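Long-range contacts in esterase (PDB 3H2K), which probably hydrolyses carboxylic ester bonds as a serine hydrolase of the alpha/beta-hydrolase fold, and binds octyl glucoside detergent in this structure: residues T88-A93 against Q273-M278; G207-E212 against K342-A347; F230-G235 against D282-I287. All coordinates share one frame; numbering follows the deposited sequence.

Interaction 1: T88-A93 against Q273-M278; sequences TEALRA and QSLTDM. With BOG (octyl beta-D-glucopyranoside), chain C.
L275 lays its two methyls against the loop 88-93, one on A90 and one on T88. Its CD1 presses on A90 CB at only 3.3 Å, tighter than usual van der Waals contact, and chi1 of -116° lies well away from a staggered value, so the leucine appears somewhat strained. CD2 meets T88 CG2 at 3.5 Å, the two side chains crossing at about a right angle. In the threonine, OG1 beside the backbone N (chi1 -54°) leaves the CG2 methyl anti to that N and turned to the leucine, while OG1 forms a hydrogen bond with Y138 OH; a residue with one apolar and one polar branch suits this divide. The small A90 fits between L275 and M278, whose extended chain brings CE to 3.8 Å from A90 CB. L91 CD1 lies alongside the backbone of Q273.

Polar links are indirect. A water accepts from A90 N and L275 N and donates to E89 OE2, tying the segments together, while the same carboxylate oxygen accepts from L91 N through its anti lone pair. S274 and D277 form a capping box: D277 N gives to S274 OG at 3.0 Å, and S274 N meets D277 OD2 from above the carboxylate plane. T276 OG1 is hydrogen-bonded to O2 of the octyl glucoside of chain C.

The contact thus joins the loop after strand 79-85 to the start of helix 275-280. Helix 231-246 covers it through L233, L234 and Y237, and L268 of helix 262-268 packs on Q273 and M278.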
loop_
_atom_site.group_PDB
_atom_site.type_symbol
_atom_site.label_atom_id
_atom_site.label_comp_id
_atom_site.label_asym_id
_atom_site.label_seq_id
_atom_site.Cartn_x
_atom_site.Cartn_y
_atom_site.Cartn_z
ATOM N N THR A 88 -2.929 3.699 -3.125
ATOM C CA THR A 88 -3.343 3.720 -4.520
ATOM C C THR A 88 -2.782 4.935 -5.251
ATOM O O THR A 88 -2.977 6.075 -4.829
ATOM C CB THR A 88 -4.872 3.751 -4.644
ATOM O OG1 THR A 88 -5.430 2.656 -3.909
ATOM C CG2 THR A 88 -5.293 3.634 -6.109
ATOM N N GLU A 89 -2.084 4.679 -6.351
ATOM C CA GLU A 89 -1.496 5.741 -7.154
ATOM C C GLU A 89 -1.917 5.566 -8.616
ATOM O O GLU A 89 -1.531 4.593 -9.268
ATOM C CB GLU A 89 0.033 5.694 -7.036
ATOM C CG GLU A 89 0.746 6.754 -7.861
ATOM C CD GLU A 89 0.333 8.159 -7.461
ATOM O OE1 GLU A 89 0.819 8.644 -6.415
ATOM O OE2 GLU A 89 -0.490 8.764 -8.186
ATOM N N ALA A 90 -2.708 6.508 -9.125
ATOM C CA ALA A 90 -3.178 6.460 -10.511
ATOM C C ALA A 90 -2.290 7.250 -11.481
ATOM O O ALA A 90 -2.404 7.097 -12.702
ATOM C CB ALA A 90 -4.622 6.966 -10.593
ATOM N N LEU A 91 -1.415 8.096 -10.949
ATOM C CA LEU A 91 -0.517 8.877 -11.798
ATOM C C LEU A 91 0.678 7.982 -12.118
ATOM O O LEU A 91 1.491 7.683 -11.241
ATOM C CB LEU A 91 -0.058 10.145 -11.070
ATOM C CG LEU A 91 0.691 11.167 -11.934
ATOM C CD1 LEU A 91 -0.238 11.654 -13.056
ATOM C CD2 LEU A 91 1.152 12.347 -11.075
ATOM N N ARG A 92 0.781 7.556 -13.373
ATOM C CA ARG A 92 1.848 6.650 -13.791
ATOM C C ARG A 92 3.284 7.050 -13.489
ATOM O O ARG A 92 4.083 6.211 -13.081
ATOM C CB ARG A 92 1.743 6.336 -15.292
ATOM C CG ARG A 92 2.970 5.587 -15.821
ATOM C CD ARG A 92 2.890 5.232 -17.296
ATOM N NE ARG A 92 2.180 3.975 -17.523
ATOM C CZ ARG A 92 0.956 3.883 -18.037
ATOM N NH1 ARG A 92 0.293 4.981 -18.390
ATOM N NH2 ARG A 92 0.397 2.689 -18.194
ATOM N N ALA A 93 3.620 8.316 -13.688
ATOM C CA ALA A 93 4.992 8.764 -13.472
ATOM C C ALA A 93 5.363 9.109 -12.034
ATOM O O ALA A 93 6.511 9.473 -11.765
ATOM C CB ALA A 93 5.283 9.960 -14.374
ATOM N N GLN A 273 -3.534 11.329 -14.814
ATOM C CA GLN A 273 -4.276 11.951 -13.723
ATOM C C GLN A 273 -4.127 11.230 -12.388
ATOM O O GLN A 273 -4.001 10.008 -12.334
ATOM C CB GLN A 273 -5.764 12.017 -14.067
ATOM C CG GLN A 273 -6.138 13.012 -15.159
ATOM C CD GLN A 273 -7.624 12.966 -15.484
ATOM O OE1 GLN A 273 -8.079 12.123 -16.258
ATOM N NE2 GLN A 273 -8.387 13.859 -14.873
ATOM N N SER A 274 -4.152 12.005 -11.309
ATOM C CA SER A 274 -4.070 11.447 -9.970
ATOM C C SER A 274 -5.507 11.108 -9.583
ATOM O O SER A 274 -6.455 11.580 -10.216
ATOM C CB SER A 274 -3.531 12.485 -8.992
ATOM O OG SER A 274 -4.491 13.515 -8.806
ATOM N N LEU A 275 -5.672 10.292 -8.548
ATOM C CA LEU A 275 -7.008 9.927 -8.086
ATOM C C LEU A 275 -7.772 11.195 -7.688
ATOM O O LEU A 275 -8.971 11.319 -7.940
ATOM C CB LEU A 275 -6.897 8.983 -6.888
ATOM C CG LEU A 275 -7.421 7.553 -7.024
ATOM C CD1 LEU A 275 -6.986 6.957 -8.337
ATOM C CD2 LEU A 275 -6.919 6.723 -5.851
ATOM N N THR A 276 -7.068 12.141 -7.076
ATOM C CA THR A 276 -7.692 13.392 -6.651
ATOM C C THR A 276 -8.190 14.194 -7.851
ATOM O O THR A 276 -9.309 14.708 -7.825
ATOM C CB THR A 276 -6.713 14.250 -5.824
ATOM O OG1 THR A 276 -6.298 13.509 -4.670
ATOM C CG2 THR A 276 -7.385 15.552 -5.365
ATOM N N ASP A 277 -7.373 14.299 -8.901
ATOM C CA ASP A 277 -7.794 15.026 -10.101
ATOM C C ASP A 277 -9.122 14.423 -10.565
ATOM O O ASP A 277 -10.110 15.131 -10.763
ATOM C CB ASP A 277 -6.776 14.887 -11.249
ATOM C CG ASP A 277 -5.435 15.556 -10.955
ATOM O OD1 ASP A 277 -5.411 16.601 -10.267
ATOM O OD2 ASP A 277 -4.397 15.044 -11.440
ATOM N N MET A 278 -9.129 13.100 -10.724
ATOM C CA MET A 278 -10.312 12.367 -11.178
ATOM C C MET A 278 -11.567 12.613 -10.346
ATOM O O MET A 278 -12.657 12.791 -10.888
ATOM C CB MET A 278 -10.021 10.865 -11.203
ATOM C CG MET A 278 -9.067 10.422 -12.293
ATOM S SD MET A 278 -8.869 8.618 -12.279
ATOM C CE MET A 278 -7.191 8.466 -12.904
HETATM C C1 BOG C . -7.074 14.025 -0.568
HETATM O O1 BOG C . -7.997 14.325 -1.625
HETATM C C2 BOG C . -5.684 14.531 -0.959
HETATM O O2 BOG C . -5.235 13.873 -2.148
HETATM C C3 BOG C . -4.696 14.276 0.180
HETATM O O3 BOG C . -3.430 14.857 -0.147
HETATM C C4 BOG C . -5.231 14.908 1.465
HETATM O O4 BOG C . -4.383 14.544 2.557
HETATM C C5 BOG C . -6.653 14.413 1.744
HETATM O O5 BOG C . -7.509 14.696 0.626
HETATM C C6 BOG C . -7.189 15.149 2.973
HETATM O O6 BOG C . -8.535 14.740 3.232
HETATM C "C1'" BOG C . -9.148 13.474 -1.541
HETATM C "C2'" BOG C . -9.042 12.391 -2.617
HETATM C "C3'" BOG C . -10.272 11.482 -2.612
HETATM C "C4'" BOG C . -10.232 10.491 -3.777
HETATM C "C5'" BOG C . -9.062 9.511 -3.659
HETATM C "C6'" BOG C . -9.233 8.582 -2.456
HETATM C "C7'" BOG C . -8.096 7.561 -2.395
HETATM C "C8'" BOG C . -8.284 6.596 -1.223
HETATM O O HOH W 1 -3.545 8.816 -7.462
#

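Interaction 2: G207-E212 against K342-A347; sequences GPYALE and KNAQTA. With BOG (octyl beta-D-glucopyranoside), chain B.
N343 OD1 accepts from A210 N at 2.8 Å, the donor lying in the carbonyl plane though the N-H...O angle is a bent 137°. The segment 207-212 turns sharply here, with P208 and A210 each the centre of an inverse gamma turn, as the chain leaves strand 198-205 of the alpha/beta-hydrolase sheet for helix 211-217. Asparagine suits the place because its amide serves both ways: ND2 reaches P340 O and T214 OG1 while OD1 takes the turn. The polar group is buried, and these bonds satisfy it.

Y209 fills the angle between the turn and helix 342-352. With CG beside its own backbone N (chi1 -38°), its ring folds back over G207, two residues earlier, so that G207 O sits 3.2 Å above one face, over the centre, and OH accepts from G207 N at 3.0 Å. Lacking a side chain, G207 leaves room for the ring edge at CE1. N343 O lies in plane at the ring's edge, while Y209 CB touches A347 CB. The small A210 and A347 let the backbones come close: A210 CB meets T346 CG2 at 4.1 Å, while the threonine's OG1 is bonded to Q213 NE2. P208 also meets detergent, its CG 3.3 Å from C7' of the chain B octyl tail.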
loop_
_atom_site.group_PDB
_atom_site.type_symbol
_atom_site.label_atom_id
_atom_site.label_comp_id
_atom_site.label_asym_id
_atom_site.label_seq_id
_atom_site.Cartn_x
_atom_site.Cartn_y
_atom_site.Cartn_z
ATOM N N GLY A 207 -5.994 -1.698 5.229
ATOM C CA GLY A 207 -5.899 -2.460 3.997
ATOM C C GLY A 207 -7.063 -3.404 3.763
ATOM O O GLY A 207 -7.701 -3.849 4.716
ATOM N N PRO A 208 -7.376 -3.712 2.497
ATOM C CA PRO A 208 -8.483 -4.619 2.177
ATOM C C PRO A 208 -8.040 -6.084 2.160
ATOM O O PRO A 208 -8.049 -6.734 1.108
ATOM C CB PRO A 208 -8.933 -4.130 0.808
ATOM C CG PRO A 208 -7.644 -3.753 0.173
ATOM C CD PRO A 208 -6.912 -3.011 1.287
ATOM N N TYR A 209 -7.654 -6.594 3.328
ATOM C CA TYR A 209 -7.203 -7.981 3.465
ATOM C C TYR A 209 -8.306 -8.910 2.969
ATOM O O TYR A 209 -8.037 -9.918 2.315
ATOM C CB TYR A 209 -6.849 -8.276 4.932
ATOM C CG TYR A 209 -6.185 -7.093 5.602
ATOM C CD1 TYR A 209 -5.042 -6.515 5.051
ATOM C CD2 TYR A 209 -6.764 -6.477 6.718
ATOM C CE1 TYR A 209 -4.499 -5.349 5.577
ATOM C CE2 TYR A 209 -6.230 -5.312 7.253
ATOM C CZ TYR A 209 -5.100 -4.750 6.671
ATOM O OH TYR A 209 -4.595 -3.566 7.147
ATOM N N ALA A 210 -9.552 -8.569 3.287
ATOM C CA ALA A 210 -10.692 -9.353 2.824
ATOM C C ALA A 210 -11.117 -8.625 1.550
ATOM O O ALA A 210 -12.175 -7.991 1.489
ATOM C CB ALA A 210 -11.812 -9.333 3.867
ATOM N N LEU A 211 -10.262 -8.723 0.537
ATOM C CA LEU A 211 -10.463 -8.046 -0.740
ATOM C C LEU A 211 -11.803 -8.308 -1.411
ATOM O O LEU A 211 -12.561 -7.373 -1.681
ATOM C CB LEU A 211 -9.324 -8.400 -1.699
ATOM C CG LEU A 211 -9.311 -7.644 -3.033
ATOM C CD1 LEU A 211 -9.321 -6.136 -2.783
ATOM C CD2 LEU A 211 -8.079 -8.052 -3.827
ATOM N N GLU A 212 -12.088 -9.571 -1.698
ATOM C CA GLU A 212 -13.349 -9.917 -2.333
ATOM C C GLU A 212 -14.522 -9.429 -1.481
ATOM O O GLU A 212 -15.452 -8.812 -1.992
ATOM C CB GLU A 212 -13.438 -11.433 -2.539
ATOM C CG GLU A 212 -14.822 -11.907 -2.936
ATOM C CD GLU A 212 -14.924 -13.417 -3.019
ATOM O OE1 GLU A 212 -14.288 -14.104 -2.195
ATOM O OE2 GLU A 212 -15.652 -13.914 -3.901
ATOM N N LYS A 342 -13.742 -3.700 9.143
ATOM C CA LYS A 342 -14.256 -5.058 9.184
ATOM C C LYS A 342 -13.206 -5.979 8.550
ATOM O O LYS A 342 -13.083 -7.147 8.923
ATOM C CB LYS A 342 -15.572 -5.135 8.410
ATOM C CG LYS A 342 -16.200 -6.514 8.354
ATOM C CD LYS A 342 -17.428 -6.487 7.456
ATOM C CE LYS A 342 -18.094 -7.848 7.354
ATOM N NZ LYS A 342 -19.213 -7.813 6.370
ATOM N N ASN A 343 -12.447 -5.442 7.594
ATOM C CA ASN A 343 -11.391 -6.202 6.928
ATOM C C ASN A 343 -10.458 -6.826 7.960
ATOM O O ASN A 343 -10.101 -8.002 7.862
ATOM C CB ASN A 343 -10.568 -5.287 6.019
ATOM C CG ASN A 343 -11.088 -5.254 4.599
ATOM O OD1 ASN A 343 -10.910 -6.208 3.843
ATOM N ND2 ASN A 343 -11.743 -4.156 4.231
ATOM N N ALA A 344 -10.064 -6.018 8.939
ATOM C CA ALA A 344 -9.170 -6.457 10.004
ATOM C C ALA A 344 -9.808 -7.573 10.828
ATOM O O ALA A 344 -9.160 -8.568 11.146
ATOM C CB ALA A 344 -8.825 -5.275 10.902
ATOM N N GLN A 345 -11.084 -7.403 11.164
ATOM C CA GLN A 345 -11.815 -8.388 11.955
ATOM C C GLN A 345 -11.923 -9.711 11.204
ATOM O O GLN A 345 -11.649 -10.775 11.757
ATOM C CB GLN A 345 -13.212 -7.850 12.296
ATOM C CG GLN A 345 -13.182 -6.437 12.877
ATOM C CD GLN A 345 -14.559 -5.894 13.236
ATOM O OE1 GLN A 345 -15.166 -6.313 14.223
ATOM N NE2 GLN A 345 -15.054 -4.959 12.434
ATOM N N THR A 346 -12.311 -9.643 9.936
ATOM C CA THR A 346 -12.439 -10.846 9.121
ATOM C C THR A 346 -11.087 -11.548 9.046
ATOM O O THR A 346 -10.996 -12.765 9.227
ATOM C CB THR A 346 -12.922 -10.503 7.693
ATOM O OG1 THR A 346 -14.115 -9.715 7.773
ATOM C CG2 THR A 346 -13.221 -11.775 6.901
ATOM N N ALA A 347 -10.032 -10.778 8.792
ATOM C CA ALA A 347 -8.693 -11.346 8.706
ATOM C C ALA A 347 -8.335 -12.074 10.007
ATOM O O ALA A 347 -7.982 -13.254 9.993
ATOM C CB ALA A 347 -7.669 -10.243 8.421
HETATM C C1 BOG B . -17.604 0.329 -4.416
HETATM O O1 BOG B . -16.543 0.847 -3.599
HETATM C C2 BOG B . -18.612 1.435 -4.732
HETATM O O2 BOG B . -19.159 1.971 -3.524
HETATM C C3 BOG B . -19.735 0.868 -5.602
HETATM O O3 BOG B . -20.608 1.928 -6.001
HETATM C C4 BOG B . -19.140 0.205 -6.845
HETATM O O4 BOG B . -20.180 -0.495 -7.532
HETATM C C5 BOG B . -18.047 -0.791 -6.451
HETATM O O5 BOG B . -17.044 -0.152 -5.647
HETATM C C6 BOG B . -17.365 -1.310 -7.719
HETATM O O6 BOG B . -16.747 -0.217 -8.403
HETATM C "C1'" BOG B . -15.591 -0.194 -3.333
HETATM C "C2'" BOG B . -14.301 0.456 -2.827
HETATM C "C3'" BOG B . -13.208 -0.579 -2.557
HETATM C "C4'" BOG B . -11.904 0.134 -2.196
HETATM C "C5'" BOG B . -10.747 -0.843 -1.975
HETATM C "C6'" BOG B . -9.449 -0.068 -1.740
HETATM C "C7'" BOG B . -8.252 -1.011 -1.605
HETATM C "C8'" BOG B . -6.951 -0.220 -1.448
#

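Interaction 3: F230-G235 against D282-I287; sequences FGILLG and DTLPSI. With BOG (octyl beta-D-glucopyranoside), chain B; BOG (octyl beta-D-glucopyranoside), chain C.
The first turn of helix 231-246, with F230 at its N-cap, faces the loop 282-287, extended from L284 to S286, the CA atoms of I232 and I287 lying 6.3 Å apart and those of L233 and L284 7.1 Å. D282, with its positive phi, is the C-prime residue of the Schellman motif ending helix 275-280.

I232 is the wedge. Its two branches fork around P285 O: CG1 stands beside the backbone N (chi1 -68°), which leaves CG2 anti to it. CG2 lies 3.7 Å from P285 O and goes on to L284 CB at 4.0 Å, while CG1 turns to I287 CG2 at 3.9 Å. A beta-branched residue suits this fork, since both branches start at CB. The next residue, L233, touches L284 CD1 with its CD1 at 3.6 Å, the two leucines meeting obliquely by their methyls. The contact is wholly apolar between side chains.

Detergent lines other sides of the helix. The sugar of the chain B octyl glucoside donates from O6 to G231 O at 3.2 Å, and the glycine, without a side chain, lets O1 come close to its CA. The F230 ring lays one face on the tail of the chain C molecule, with C3' 3.3 Å above the plane toward the rim, and makes edge-to-face pairs with F279 and F375.

Around this seam, Y293 of helix 290-293 covers I232, L284 and P285, L268 of helix 262-268 packs on L284, and M278 of helix 275-280 backs L233.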
loop_
_atom_site.group_PDB
_atom_site.type_symbol
_atom_site.label_atom_id
_atom_site.label_comp_id
_atom_site.label_asym_id
_atom_site.label_seq_id
_atom_site.Cartn_x
_atom_site.Cartn_y
_atom_site.Cartn_z
ATOM N N PHE A 230 -15.367 6.878 -3.059
ATOM C CA PHE A 230 -14.337 6.773 -4.091
ATOM C C PHE A 230 -14.321 5.412 -4.786
ATOM O O PHE A 230 -13.456 5.145 -5.616
ATOM C CB PHE A 230 -12.963 7.049 -3.465
ATOM C CG PHE A 230 -12.956 8.226 -2.524
ATOM C CD1 PHE A 230 -13.366 9.487 -2.960
ATOM C CD2 PHE A 230 -12.578 8.067 -1.193
ATOM C CE1 PHE A 230 -13.405 10.574 -2.078
ATOM C CE2 PHE A 230 -12.613 9.146 -0.303
ATOM C CZ PHE A 230 -13.029 10.403 -0.747
ATOM N N GLY A 231 -15.294 4.569 -4.453
ATOM C CA GLY A 231 -15.369 3.226 -5.007
ATOM C C GLY A 231 -15.382 3.046 -6.514
ATOM O O GLY A 231 -14.874 2.043 -7.022
ATOM N N ILE A 232 -15.978 3.986 -7.238
ATOM C CA ILE A 232 -16.014 3.869 -8.689
ATOM C C ILE A 232 -14.601 4.002 -9.235
ATOM O O ILE A 232 -14.221 3.287 -10.160
ATOM C CB ILE A 232 -16.920 4.945 -9.324
ATOM C CG1 ILE A 232 -18.380 4.674 -8.957
ATOM C CG2 ILE A 232 -16.754 4.944 -10.836
ATOM C CD1 ILE A 232 -18.920 3.363 -9.481
ATOM N N LEU A 233 -13.823 4.921 -8.667
ATOM C CA LEU A 233 -12.445 5.097 -9.113
ATOM C C LEU A 233 -11.601 3.882 -8.711
ATOM O O LEU A 233 -10.855 3.334 -9.526
ATOM C CB LEU A 233 -11.804 6.347 -8.499
ATOM C CG LEU A 233 -12.201 7.788 -8.840
ATOM C CD1 LEU A 233 -12.361 7.958 -10.346
ATOM C CD2 LEU A 233 -13.479 8.146 -8.112
ATOM N N LEU A 234 -11.719 3.464 -7.453
ATOM C CA LEU A 234 -10.933 2.332 -6.968
ATOM C C LEU A 234 -11.350 1.013 -7.625
ATOM O O LEU A 234 -10.501 0.202 -7.980
ATOM C CB LEU A 234 -11.026 2.243 -5.437
ATOM C CG LEU A 234 -10.481 3.473 -4.689
ATOM C CD1 LEU A 234 -10.589 3.264 -3.167
ATOM C CD2 LEU A 234 -9.027 3.715 -5.082
ATOM N N GLY A 235 -12.652 0.815 -7.806
ATOM C CA GLY A 235 -13.131 -0.403 -8.440
ATOM C C GLY A 235 -12.752 -0.471 -9.911
ATOM O O GLY A 235 -12.431 -1.539 -10.432
ATOM N N ASP A 282 -14.666 15.050 -11.628
ATOM C CA ASP A 282 -15.649 14.014 -11.937
ATOM C C ASP A 282 -15.391 13.278 -13.255
ATOM O O ASP A 282 -16.285 13.150 -14.093
ATOM C CB ASP A 282 -17.072 14.601 -11.939
ATOM C CG ASP A 282 -17.568 14.950 -10.540
ATOM O OD1 ASP A 282 -18.793 15.102 -10.359
ATOM O OD2 ASP A 282 -16.736 15.075 -9.620
ATOM N N THR A 283 -14.165 12.789 -13.426
ATOM C CA THR A 283 -13.786 12.052 -14.630
ATOM C C THR A 283 -14.702 10.839 -14.799
ATOM O O THR A 283 -15.031 10.434 -15.916
ATOM C CB THR A 283 -12.326 11.580 -14.542
ATOM O OG1 THR A 283 -11.471 12.720 -14.405
ATOM C CG2 THR A 283 -11.931 10.805 -15.801
ATOM N N LEU A 284 -15.105 10.258 -13.678
ATOM C CA LEU A 284 -16.005 9.119 -13.703
ATOM C C LEU A 284 -17.203 9.519 -12.860
ATOM O O LEU A 284 -17.099 10.395 -12.005
ATOM C CB LEU A 284 -15.324 7.877 -13.121
ATOM C CG LEU A 284 -14.039 7.451 -13.841
ATOM C CD1 LEU A 284 -13.514 6.166 -13.222
ATOM C CD2 LEU A 284 -14.312 7.246 -15.318
ATOM N N PRO A 285 -18.362 8.895 -13.096
ATOM C CA PRO A 285 -19.551 9.242 -12.319
ATOM C C PRO A 285 -19.429 8.902 -10.841
ATOM O O PRO A 285 -18.610 8.073 -10.444
ATOM C CB PRO A 285 -20.655 8.444 -13.010
ATOM C CG PRO A 285 -19.924 7.221 -13.472
ATOM C CD PRO A 285 -18.656 7.807 -14.047
ATOM N N SER A 286 -20.256 9.559 -10.035
ATOM C CA SER A 286 -20.291 9.343 -8.596
ATOM C C SER A 286 -21.093 8.069 -8.340
ATOM O O SER A 286 -21.918 7.675 -9.167
ATOM C CB SER A 286 -20.951 10.542 -7.916
ATOM O OG SER A 286 -22.227 10.781 -8.481
ATOM N N ILE A 287 -20.865 7.436 -7.194
ATOM C CA ILE A 287 -21.533 6.177 -6.867
ATOM C C ILE A 287 -23.051 6.143 -6.998
ATOM O O ILE A 287 -23.636 5.072 -7.145
ATOM C CB ILE A 287 -21.167 5.693 -5.447
ATOM C CG1 ILE A 287 -21.600 6.727 -4.410
ATOM C CG2 ILE A 287 -19.668 5.431 -5.362
ATOM C CD1 ILE A 287 -21.460 6.242 -2.985
HETATM C C1 BOG B . -17.604 0.329 -4.416
HETATM O O1 BOG B . -16.543 0.847 -3.599
HETATM C C2 BOG B . -18.612 1.435 -4.732
HETATM O O2 BOG B . -19.159 1.971 -3.524
HETATM C C3 BOG B . -19.735 0.868 -5.602
HETATM O O3 BOG B . -20.608 1.928 -6.001
HETATM C C4 BOG B . -19.140 0.205 -6.845
HETATM O O4 BOG B . -20.180 -0.495 -7.532
HETATM C C5 BOG B . -18.047 -0.791 -6.451
HETATM O O5 BOG B . -17.044 -0.152 -5.647
HETATM C C6 BOG B . -17.365 -1.310 -7.719
HETATM O O6 BOG B . -16.747 -0.217 -8.403
HETATM C "C1'" BOG B . -15.591 -0.194 -3.333
HETATM C "C2'" BOG B . -14.301 0.456 -2.827
HETATM C "C3'" BOG B . -13.208 -0.579 -2.557
HETATM C "C4'" BOG B . -11.904 0.134 -2.196
HETATM C "C5'" BOG B . -10.747 -0.843 -1.975
HETATM C "C6'" BOG B . -9.449 -0.068 -1.740
HETATM C "C7'" BOG B . -8.252 -1.011 -1.605
HETATM C "C8'" BOG B . -6.951 -0.220 -1.448
HETATM C C1 BOG C . -7.074 14.025 -0.568
HETATM O O1 BOG C . -7.997 14.325 -1.625
HETATM C C2 BOG C . -5.684 14.531 -0.959
HETATM O O2 BOG C . -5.235 13.873 -2.148
HETATM C C3 BOG C . -4.696 14.276 0.180
HETATM O O3 BOG C . -3.430 14.857 -0.147
HETATM C C4 BOG C . -5.231 14.908 1.465
HETATM O O4 BOG C . -4.383 14.544 2.557
HETATM C C5 BOG C . -6.653 14.413 1.744
HETATM O O5 BOG C . -7.509 14.696 0.626
HETATM C C6 BOG C . -7.189 15.149 2.973
HETATM O O6 BOG C . -8.535 14.740 3.232
HETATM C "C1'" BOG C . -9.148 13.474 -1.541
HETATM C "C2'" BOG C . -9.042 12.391 -2.617
HETATM C "C3'" BOG C . -10.272 11.482 -2.612
HETATM C "C4'" BOG C . -10.232 10.491 -3.777
HETATM C "C5'" BOG C . -9.062 9.511 -3.659
HETATM C "C6'" BOG C . -9.233 8.582 -2.456
HETATM C "C7'" BOG C . -8.096 7.561 -2.395
HETATM C "C8'" BOG C . -8.284 6.596 -1.223
#

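In the fold
Interactions 1 and 3 adjoin, their centres 13 Å apart: M278 O and T283 N probably share a hydrogen bond at 3.0 Å, and L275 CD2 touches L234 CD2 at 3.8 Å. Both meet the chain C detergent. Interaction 2 lies about 24 Å from interaction 1 and 21 Å from interaction 3, centre to centre, but the chain B detergent touches both 2 and 3. Segments 230-235, 273-278 and 282-287 belong to the helical insertion between strands 198-205 and 328-332, where alpha/beta hydrolases often carry a cap. T88 touches the presumed catalytic Ser-His-Asp group and P208 lies near it; the chain B tail ends about 4 Å from the T88 side chain, consistent with an acyl-binding pocket.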